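PDB 5XEM: cysteine synthase from Fusobacterium nucleatum subsp. nucleatum strain ATCC 25586, which probably catalyses the pyridoxal-phosphate-dependent synthesis of L-cysteine from O-acetyl-L-serine and hydrogen sulfide, and also produces hydrogen sulfide from L-cysteine. Local coordinates for residues 61-73 against 134-147. Sequence-based numbering, arbitrary orientation.
Sequences GLIDKDTVIIEAT and LKKNEKKYFVPNQF. With 85F ((2R)-2-azanyl-3-[(2R)-2-azanyl-3-oxidanyl-3-oxidanylidene-propyl]sulfanyl-propanoic acid), chain C; ACT (acetate ion), chain F.
K140 forms salt bridges with two aspartates: its NZ lies 2.8 Å from OD2 of D64, met on the anti side, and 2.9 Å from OD1 of D66, which offers its syn lone pair. At the other end of the contact the E71 carboxylate straddles two successive backbone amides, OE1 taking N of N145 and OE2 the N of Q146 (2.8 Å, 167°). A bend at chi2 (70°) brings the carboxylate there, and the two bonds fix its rotation. Q146 NE2 donates in the carbonyl plane to O of A72 (3.0 Å) and also to carboxylate atom O of the lanthionine moiety, to which T73 OG1 donates too; OE1 of Q146 is held by T77 and K46. Strand 141-142 lies at the edge of the four-stranded parallel sheet of the smaller domain of this fold-type II PLP enzyme, beside 68-72, with T73 just past the first strand, and Q146 and F147 in the loop after the second, lining the lanthionine pocket. Backbone hydrogen bonds from V68 N to K140 O, F142 N to V68 O and I70 N to F142 O join the segments. On the side of the sheet carrying I69 and F142, CD1 of L62 and CD1 of I63 each approach the F142 ring to 3.9 Å, at CE1 and CD2, and A57 of helix 46-60 packs against both F142 and I63. On the opposite side, I70 sends CD1 to CB of Y141 and CG2 to CD1 of L134 (3.8 Å) in the last turn of helix 123-136.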
ATOM      1  N   GLY A  61      13.747  -4.859  28.552  1.00 15.23           N
ATOM      2  CA  GLY A  61      13.586  -6.193  29.077  1.00 14.77           C
ATOM      3  C   GLY A  61      12.157  -6.559  29.402  1.00 15.50           C
ATOM      4  O   GLY A  61      11.922  -7.529  30.099  1.00 15.94           O
ATOM      5  N   LEU A  62      11.200  -5.819  28.840  1.00 15.13           N
ATOM      6  CA  LEU A  62       9.779  -6.078  29.028  1.00 14.92           C
ATOM      7  C   LEU A  62       9.171  -7.066  28.041  1.00 15.50           C
ATOM      8  O   LEU A  62       8.030  -7.473  28.220  1.00 14.86           O
ATOM      9  CB  LEU A  62       9.011  -4.763  28.971  1.00 14.80           C
ATOM     10  CG  LEU A  62       9.232  -3.828  30.157  1.00 15.30           C
ATOM     11  CD1 LEU A  62       8.606  -2.461  29.896  1.00 14.24           C
ATOM     12  CD2 LEU A  62       8.659  -4.451  31.426  1.00 14.91           C
ATOM     13  N   ILE A  63       9.928  -7.458  27.015  1.00 15.70           N
ATOM     14  CA  ILE A  63       9.474  -8.437  26.035  1.00 16.19           C
ATOM     15  C   ILE A  63      10.539  -9.510  25.868  1.00 17.95           C
ATOM     16  O   ILE A  63      11.638  -9.217  25.419  1.00 17.40           O
ATOM     17  CB  ILE A  63       9.197  -7.765  24.657  1.00 15.39           C
ATOM     18  CG1 ILE A  63       8.142  -6.653  24.780  1.00 15.39           C
ATOM     19  CG2 ILE A  63       8.764  -8.795  23.618  1.00 15.83           C
ATOM     20  CD1 ILE A  63       7.907  -5.896  23.472  1.00 14.49           C
ATOM     21  N   ASP A  64      10.202 -10.724  26.290  1.00 20.31           N
ATOM     22  CA  ASP A  64      10.970 -11.957  26.043  1.00 22.64           C
ATOM     23  C   ASP A  64      10.307 -12.650  24.856  1.00 22.87           C
ATOM     24  O   ASP A  64       9.230 -12.236  24.401  1.00 18.27           O
ATOM     25  CB  ASP A  64      10.877 -12.907  27.260  1.00 25.11           C
ATOM     26  CG  ASP A  64      11.381 -12.283  28.565  1.00 27.90           C
ATOM     27  OD1 ASP A  64      12.239 -11.401  28.510  1.00 29.16           O
ATOM     28  OD2 ASP A  64      10.919 -12.701  29.649  1.00 31.87           O
ATOM     29  N   LYS A  65      10.911 -13.749  24.402  1.00 23.75           N
ATOM     30  CA  LYS A  65      10.397 -14.527  23.277  1.00 25.09           C
ATOM     31  C   LYS A  65       8.967 -14.977  23.500  1.00 22.66           C
ATOM     32  O   LYS A  65       8.186 -15.053  22.547  1.00 21.00           O
ATOM     33  CB  LYS A  65      11.267 -15.787  23.032  1.00 28.75           C
ATOM     34  CG  LYS A  65      12.750 -15.523  22.806  1.00 34.50           C
ATOM     35  CD  LYS A  65      13.563 -16.822  22.896  1.00 37.44           C
ATOM     36  CE  LYS A  65      14.804 -16.671  23.768  1.00 39.96           C
ATOM     37  NZ  LYS A  65      14.486 -16.879  25.206  1.00 41.70           N
ATOM     38  N   ASP A  66       8.624 -15.289  24.751  1.00 20.32           N
ATOM     39  CA  ASP A  66       7.310 -15.827  25.080  1.00 20.16           C
ATOM     40  C   ASP A  66       6.334 -14.783  25.672  1.00 17.94           C
ATOM     41  O   ASP A  66       5.298 -15.146  26.184  1.00 17.51           O
ATOM     42  CB  ASP A  66       7.434 -17.035  26.021  1.00 22.41           C
ATOM     43  CG  ASP A  66       8.179 -16.722  27.307  1.00 24.18           C
ATOM     44  OD1 ASP A  66       9.010 -15.783  27.315  1.00 26.55           O
ATOM     45  OD2 ASP A  66       7.942 -17.428  28.306  1.00 30.61           O
ATOM     46  N   THR A  67       6.668 -13.499  25.581  1.00 15.84           N
ATOM     47  CA  THR A  67       5.785 -12.429  26.069  1.00 14.57           C
ATOM     48  C   THR A  67       4.673 -12.176  25.050  1.00 13.61           C
ATOM     49  O   THR A  67       4.966 -11.992  23.863  1.00 14.12           O
ATOM     50  CB  THR A  67       6.569 -11.136  26.236  1.00 14.95           C
ATOM     51  OG1 THR A  67       7.627 -11.387  27.168  1.00 14.65           O
ATOM     52  CG2 THR A  67       5.661 -10.007  26.737  1.00 15.41           C
ATOM     53  N   VAL A  68       3.425 -12.207  25.512  1.00 12.20           N
ATOM     54  CA  VAL A  68       2.286 -11.905  24.635  1.00 11.87           C
ATOM     55  C   VAL A  68       2.094 -10.388  24.578  1.00 12.08           C
ATOM     56  O   VAL A  68       1.993  -9.735  25.626  1.00 11.64           O
ATOM     57  CB  VAL A  68       1.006 -12.605  25.138  1.00 12.35           C
ATOM     58  CG1 VAL A  68      -0.191 -12.273  24.261  1.00 11.84           C
ATOM     59  CG2 VAL A  68       1.225 -14.128  25.159  1.00 12.43           C
ATOM     60  N   ILE A  69       1.996  -9.843  23.367  1.00 11.44           N
ATOM     61  CA  ILE A  69       1.746  -8.427  23.196  1.00 11.58           C
ATOM     62  C   ILE A  69       0.217  -8.290  23.114  1.00 11.33           C
ATOM     63  O   ILE A  69      -0.424  -9.053  22.405  1.00 10.77           O
ATOM     64  CB  ILE A  69       2.405  -7.862  21.923  1.00 11.68           C
ATOM     65  CG1 ILE A  69       3.878  -8.289  21.839  1.00 11.87           C
ATOM     66  CG2 ILE A  69       2.227  -6.351  21.846  1.00 10.79           C
ATOM     67  CD1 ILE A  69       4.702  -8.010  23.074  1.00 12.10           C
ATOM     68  N   ILE A  70      -0.335  -7.345  23.862  1.00 11.65           N
ATOM     69  CA  ILE A  70      -1.794  -7.124  23.927  1.00 12.03           C
ATOM     70  C   ILE A  70      -2.079  -5.635  23.756  1.00 12.18           C
ATOM     71  O   ILE A  70      -1.512  -4.808  24.473  1.00 11.90           O
ATOM     72  CB  ILE A  70      -2.404  -7.603  25.261  1.00 12.97           C
ATOM     73  CG1 ILE A  70      -1.953  -9.024  25.630  1.00 12.56           C
ATOM     74  CG2 ILE A  70      -3.938  -7.557  25.161  1.00 13.72           C
ATOM     75  CD1 ILE A  70      -2.279  -9.470  27.062  1.00 12.86           C
ATOM     76  N   GLU A  71      -2.933  -5.259  22.793  1.00 11.73           N
ATOM     77  CA  GLU A  71      -3.200  -3.854  22.519  1.00 12.00           C
ATOM     78  C   GLU A  71      -4.652  -3.634  22.124  1.00 12.43           C
ATOM     79  O   GLU A  71      -5.248  -4.466  21.420  1.00 12.43           O
ATOM     80  CB  GLU A  71      -2.261  -3.306  21.401  1.00 12.94           C
ATOM     81  CG  GLU A  71      -2.394  -1.808  21.093  1.00 13.03           C
ATOM     82  CD  GLU A  71      -1.869  -0.883  22.198  1.00 14.04           C
ATOM     83  OE1 GLU A  71      -1.709  -1.342  23.351  1.00 12.84           O
ATOM     84  OE2 GLU A  71      -1.594   0.305  21.900  1.00 16.20           O
ATOM     85  N   ALA A  72      -5.202  -2.517  22.600  1.00 12.20           N
ATOM     86  CA  ALA A  72      -6.483  -1.987  22.120  1.00 12.08           C
ATOM     87  C   ALA A  72      -6.259  -1.013  20.955  1.00 12.44           C
ATOM     88  O   ALA A  72      -5.459  -0.059  21.052  1.00 12.12           O
ATOM     89  CB  ALA A  72      -7.232  -1.300  23.251  1.00 12.03           C
ATOM     90  N   THR A  73      -7.004  -1.219  19.876  1.00 12.34           N
ATOM     91  CA  THR A  73      -6.798  -0.416  18.677  1.00 12.17           C
ATOM     92  C   THR A  73      -8.080  -0.276  17.876  1.00 12.40           C
ATOM     93  O   THR A  73      -8.970  -1.120  17.974  1.00 13.13           O
ATOM     94  CB  THR A  73      -5.699  -1.066  17.797  1.00 11.81           C
ATOM     95  OG1 THR A  73      -5.580  -0.343  16.565  1.00 11.45           O
ATOM     96  CG2 THR A  73      -6.023  -2.487  17.479  1.00 12.00           C
ATOM     97  N   LEU A 134      -7.899 -10.134  29.394  1.00 23.38           N
ATOM     98  CA  LEU A 134      -6.833 -10.843  28.689  1.00 24.08           C
ATOM     99  C   LEU A 134      -5.554 -10.946  29.551  1.00 24.33           C
ATOM    100  O   LEU A 134      -4.836 -11.944  29.489  1.00 23.24           O
ATOM    101  CB  LEU A 134      -6.540 -10.169  27.360  1.00 23.87           C
ATOM    102  CG  LEU A 134      -7.733 -10.014  26.407  1.00 25.12           C
ATOM    103  CD1 LEU A 134      -7.269  -9.410  25.091  1.00 24.98           C
ATOM    104  CD2 LEU A 134      -8.431 -11.355  26.201  1.00 25.57           C
ATOM    105  N   LYS A 135      -5.281  -9.923  30.357  1.00 23.43           N
ATOM    106  CA  LYS A 135      -4.063  -9.921  31.191  1.00 24.64           C
ATOM    107  C   LYS A 135      -4.059 -11.015  32.261  1.00 25.46           C
ATOM    108  O   LYS A 135      -3.007 -11.588  32.573  1.00 23.20           O
ATOM    109  CB  LYS A 135      -3.834  -8.529  31.803  1.00 22.83           C
ATOM    110  CG  LYS A 135      -3.406  -7.530  30.755  1.00 21.72           C
ATOM    111  CD  LYS A 135      -2.984  -6.170  31.319  1.00 21.87           C
ATOM    112  CE  LYS A 135      -4.105  -5.399  31.966  1.00 20.28           C
ATOM    113  NZ  LYS A 135      -3.784  -3.981  32.303  1.00 18.15           N
ATOM    114  N   LYS A 136      -5.235 -11.323  32.809  1.00 28.84           N
ATOM    115  CA  LYS A 136      -5.361 -12.368  33.835  1.00 32.63           C
ATOM    116  C   LYS A 136      -5.046 -13.781  33.305  1.00 31.81           C
ATOM    117  O   LYS A 136      -4.637 -14.655  34.064  1.00 33.06           O
ATOM    118  CB  LYS A 136      -6.760 -12.322  34.487  1.00 35.24           C
ATOM    119  CG  LYS A 136      -7.073 -10.978  35.127  1.00 38.50           C
ATOM    120  CD  LYS A 136      -8.350 -10.966  35.969  1.00 42.35           C
ATOM    121  CE  LYS A 136      -8.661  -9.539  36.439  1.00 43.94           C
ATOM    122  NZ  LYS A 136      -9.675  -9.470  37.535  1.00 47.71           N
ATOM    123  N   ASN A 137      -5.209 -13.990  32.005  1.00 32.26           N
ATOM    124  CA  ASN A 137      -4.996 -15.298  31.384  1.00 35.32           C
ATOM    125  C   ASN A 137      -3.588 -15.508  30.834  1.00 34.56           C
ATOM    126  O   ASN A 137      -3.339 -16.538  30.196  1.00 34.25           O
ATOM    127  CB  ASN A 137      -5.984 -15.523  30.228  1.00 38.77           C
ATOM    128  CG  ASN A 137      -7.419 -15.624  30.691  1.00 41.01           C
ATOM    129  OD1 ASN A 137      -7.712 -16.127  31.783  1.00 41.88           O
ATOM    130  ND2 ASN A 137      -8.332 -15.149  29.854  1.00 43.34           N
ATOM    131  N   GLU A 138      -2.678 -14.554  31.066  1.00 30.32           N
ATOM    132  CA  GLU A 138      -1.313 -14.662  30.561  1.00 28.77           C
ATOM    133  C   GLU A 138      -0.245 -14.585  31.650  1.00 26.16           C
ATOM    134  O   GLU A 138      -0.290 -13.720  32.538  1.00 24.76           O
ATOM    135  CB  GLU A 138      -1.007 -13.548  29.551  1.00 28.79           C
ATOM    136  CG  GLU A 138      -1.788 -13.631  28.264  1.00 30.28           C
ATOM    137  CD  GLU A 138      -1.543 -14.895  27.471  1.00 28.69           C
ATOM    138  OE1 GLU A 138      -0.573 -15.652  27.700  1.00 30.20           O
ATOM    139  OE2 GLU A 138      -2.359 -15.108  26.560  1.00 33.51           O
ATOM    140  N   LYS A 139       0.728 -15.477  31.538  1.00 23.60           N
ATOM    141  CA  LYS A 139       1.876 -15.481  32.420  1.00 25.00           C
ATOM    142  C   LYS A 139       2.843 -14.309  32.142  1.00 22.11           C
ATOM    143  O   LYS A 139       3.432 -13.741  33.078  1.00 21.65           O
ATOM    144  CB  LYS A 139       2.595 -16.829  32.284  1.00 29.01           C
ATOM    145  CG  LYS A 139       3.860 -16.947  33.106  1.00 33.48           C
ATOM    146  CD  LYS A 139       4.468 -18.347  33.004  1.00 37.08           C
ATOM    147  CE  LYS A 139       5.992 -18.288  33.030  1.00 38.31           C
ATOM    148  NZ  LYS A 139       6.474 -17.322  34.054  1.00 39.81           N
ATOM    149  N   LYS A 140       3.032 -13.963  30.865  1.00 17.48           N
ATOM    150  CA  LYS A 140       3.965 -12.895  30.473  1.00 16.32           C
ATOM    151  C   LYS A 140       3.259 -12.047  29.409  1.00 15.04           C
ATOM    152  O   LYS A 140       2.769 -12.602  28.422  1.00 13.32           O
ATOM    153  CB  LYS A 140       5.247 -13.479  29.858  1.00 17.78           C
ATOM    154  CG  LYS A 140       6.157 -14.277  30.800  1.00 19.43           C
ATOM    155  CD  LYS A 140       7.538 -14.341  30.163  1.00 21.41           C
ATOM    156  CE  LYS A 140       8.546 -15.180  30.905  1.00 23.31           C
ATOM    157  NZ  LYS A 140       9.749 -15.213  30.015  1.00 23.77           N
ATOM    158  N   TYR A 141       3.190 -10.731  29.603  1.00 13.18           N
ATOM    159  CA  TYR A 141       2.589  -9.858  28.602  1.00 12.30           C
ATOM    160  C   TYR A 141       3.200  -8.479  28.658  1.00 12.52           C
ATOM    161  O   TYR A 141       3.857  -8.113  29.643  1.00 12.07           O
ATOM    162  CB  TYR A 141       1.067  -9.794  28.750  1.00 12.39           C
ATOM    163  CG  TYR A 141       0.590  -9.291  30.082  1.00 12.90           C
ATOM    164  CD1 TYR A 141       0.590  -7.944  30.359  1.00 12.67           C
ATOM    165  CD2 TYR A 141       0.133 -10.175  31.078  1.00 13.22           C
ATOM    166  CE1 TYR A 141       0.165  -7.473  31.585  1.00 13.28           C
ATOM    167  CE2 TYR A 141      -0.315  -9.711  32.300  1.00 13.48           C
ATOM    168  CZ  TYR A 141      -0.279  -8.360  32.551  1.00 13.84           C
ATOM    169  OH  TYR A 141      -0.702  -7.874  33.762  1.00 14.94           O
ATOM    170  N   PHE A 142       2.998  -7.733  27.567  1.00 11.11           N
ATOM    171  CA  PHE A 142       3.339  -6.350  27.502  1.00 10.89           C
ATOM    172  C   PHE A 142       2.176  -5.643  26.794  1.00 11.01           C
ATOM    173  O   PHE A 142       1.773  -6.078  25.718  1.00 11.00           O
ATOM    174  CB  PHE A 142       4.630  -6.153  26.698  1.00 10.91           C
ATOM    175  CG  PHE A 142       4.975  -4.723  26.458  1.00 11.32           C
ATOM    176  CD1 PHE A 142       5.364  -3.920  27.510  1.00 11.84           C
ATOM    177  CD2 PHE A 142       4.893  -4.160  25.187  1.00 11.30           C
ATOM    178  CE1 PHE A 142       5.654  -2.580  27.322  1.00 11.31           C
ATOM    179  CE2 PHE A 142       5.226  -2.821  24.989  1.00 11.65           C
ATOM    180  CZ  PHE A 142       5.585  -2.029  26.074  1.00 11.60           C
ATOM    181  N   VAL A 143       1.674  -4.566  27.374  1.00  9.80           N
ATOM    182  CA  VAL A 143       0.659  -3.731  26.693  1.00 10.32           C
ATOM    183  C   VAL A 143       1.355  -2.485  26.216  1.00 10.35           C
ATOM    184  O   VAL A 143       1.784  -1.712  27.046  1.00 11.12           O
ATOM    185  CB  VAL A 143      -0.477  -3.349  27.674  1.00 10.65           C
ATOM    186  CG1 VAL A 143      -1.540  -2.466  26.965  1.00 10.41           C
ATOM    187  CG2 VAL A 143      -1.097  -4.609  28.251  1.00 10.94           C
ATOM    188  N   PRO A 144       1.480  -2.263  24.885  1.00 10.53           N
ATOM    189  CA  PRO A 144       2.154  -1.056  24.401  1.00 10.99           C
ATOM    190  C   PRO A 144       1.461   0.217  24.894  1.00 11.24           C
ATOM    191  O   PRO A 144       2.111   1.195  25.294  1.00 11.36           O
ATOM    192  CB  PRO A 144       2.069  -1.187  22.873  1.00 11.08           C
ATOM    193  CG  PRO A 144       1.989  -2.647  22.639  1.00 11.21           C
ATOM    194  CD  PRO A 144       1.274  -3.245  23.802  1.00 11.10           C
ATOM    195  N   ASN A 145       0.132   0.168  24.909  1.00 11.93           N
ATOM    196  CA  ASN A 145      -0.718   1.322  25.247  1.00 11.83           C
ATOM    197  C   ASN A 145      -0.400   2.613  24.514  1.00 11.30           C
ATOM    198  O   ASN A 145       0.126   3.575  25.071  1.00 11.61           O
ATOM    199  CB  ASN A 145      -0.818   1.553  26.734  1.00 12.62           C
ATOM    200  CG  ASN A 145      -2.107   2.305  27.112  1.00 13.43           C
ATOM    201  OD1 ASN A 145      -2.609   3.101  26.318  1.00 15.24           O
ATOM    202  ND2 ASN A 145      -2.685   1.997  28.280  1.00 14.93           N
ATOM    203  N   GLN A 146      -0.803   2.675  23.244  1.00 10.86           N
ATOM    204  CA  GLN A 146      -0.643   3.892  22.471  1.00 10.74           C
ATOM    205  C   GLN A 146      -1.243   5.153  23.132  1.00 10.83           C
ATOM    206  O   GLN A 146      -0.832   6.268  22.820  1.00 10.37           O
ATOM    207  CB  GLN A 146      -1.268   3.730  21.086  1.00 10.30           C
ATOM    208  CG  GLN A 146      -2.751   3.408  21.103  1.00 10.35           C
ATOM    209  CD  GLN A 146      -3.278   3.179  19.709  1.00 10.53           C
ATOM    210  OE1 GLN A 146      -2.839   3.815  18.751  1.00 10.66           O
ATOM    211  NE2 GLN A 146      -4.205   2.252  19.592  1.00 11.59           N
ATOM    212  N   PHE A 147      -2.230   4.967  24.012  1.00 11.19           N
ATOM    213  CA  PHE A 147      -2.876   6.111  24.661  1.00 12.28           C
ATOM    214  C   PHE A 147      -2.012   6.815  25.706  1.00 12.30           C
ATOM    215  O   PHE A 147      -2.189   8.006  25.944  1.00 12.60           O
ATOM    216  CB  PHE A 147      -4.208   5.667  25.265  1.00 12.63           C
ATOM    217  CG  PHE A 147      -5.105   5.048  24.259  1.00 13.31           C
ATOM    218  CD1 PHE A 147      -5.819   5.857  23.396  1.00 14.49           C
ATOM    219  CD2 PHE A 147      -5.182   3.662  24.114  1.00 14.04           C
ATOM    220  CE1 PHE A 147      -6.618   5.293  22.415  1.00 14.72           C
ATOM    221  CE2 PHE A 147      -5.974   3.100  23.113  1.00 14.04           C
ATOM    222  CZ  PHE A 147      -6.692   3.923  22.279  1.00 14.71           C
TER
HETATM  223  N   85F C 501      -5.827   5.272  15.157  1.00 14.23           N
HETATM  224  CA  85F C 501      -5.603   4.539  16.421  1.00 13.70           C
HETATM  225  CB  85F C 501      -6.778   4.774  17.395  1.00 15.71           C
HETATM  226  SG  85F C 501      -6.848   6.418  18.066  1.00 18.25           S
HETATM  227  CD  85F C 501      -8.207   6.425  19.256  1.00 16.79           C
HETATM  228  CE  85F C 501      -9.602   6.108  18.654  1.00 16.87           C
HETATM  229  NZ2 85F C 501      -9.881   6.925  17.466  1.00 16.00           N
HETATM  230  CZ1 85F C 501     -10.662   6.431  19.742  1.00 17.16           C
HETATM  231  OH1 85F C 501     -11.868   6.409  19.354  1.00 16.22           O
HETATM  232  OH2 85F C 501     -10.310   6.706  20.923  1.00 15.94           O
HETATM  233  C   85F C 501      -5.430   3.057  16.172  1.00 13.13           C
HETATM  234  OXT 85F C 501      -5.039   2.717  15.044  1.00 11.94           O
HETATM  235  O   85F C 501      -5.648   2.279  17.134  1.00 13.72           O
HETATM  236  C   ACT F 504      -2.851  -1.210  30.225  1.00 18.46           C
HETATM  237  O   ACT F 504      -1.994  -0.347  30.020  1.00 18.35           O
HETATM  238  OXT ACT F 504      -2.547  -2.311  30.700  1.00 18.95           O
HETATM  239  CH3 ACT F 504      -4.280  -0.890  29.887  1.00 20.84           C
HETATM  240  O   HOH W   1       6.347  -7.048  30.273  1.00 20.08           O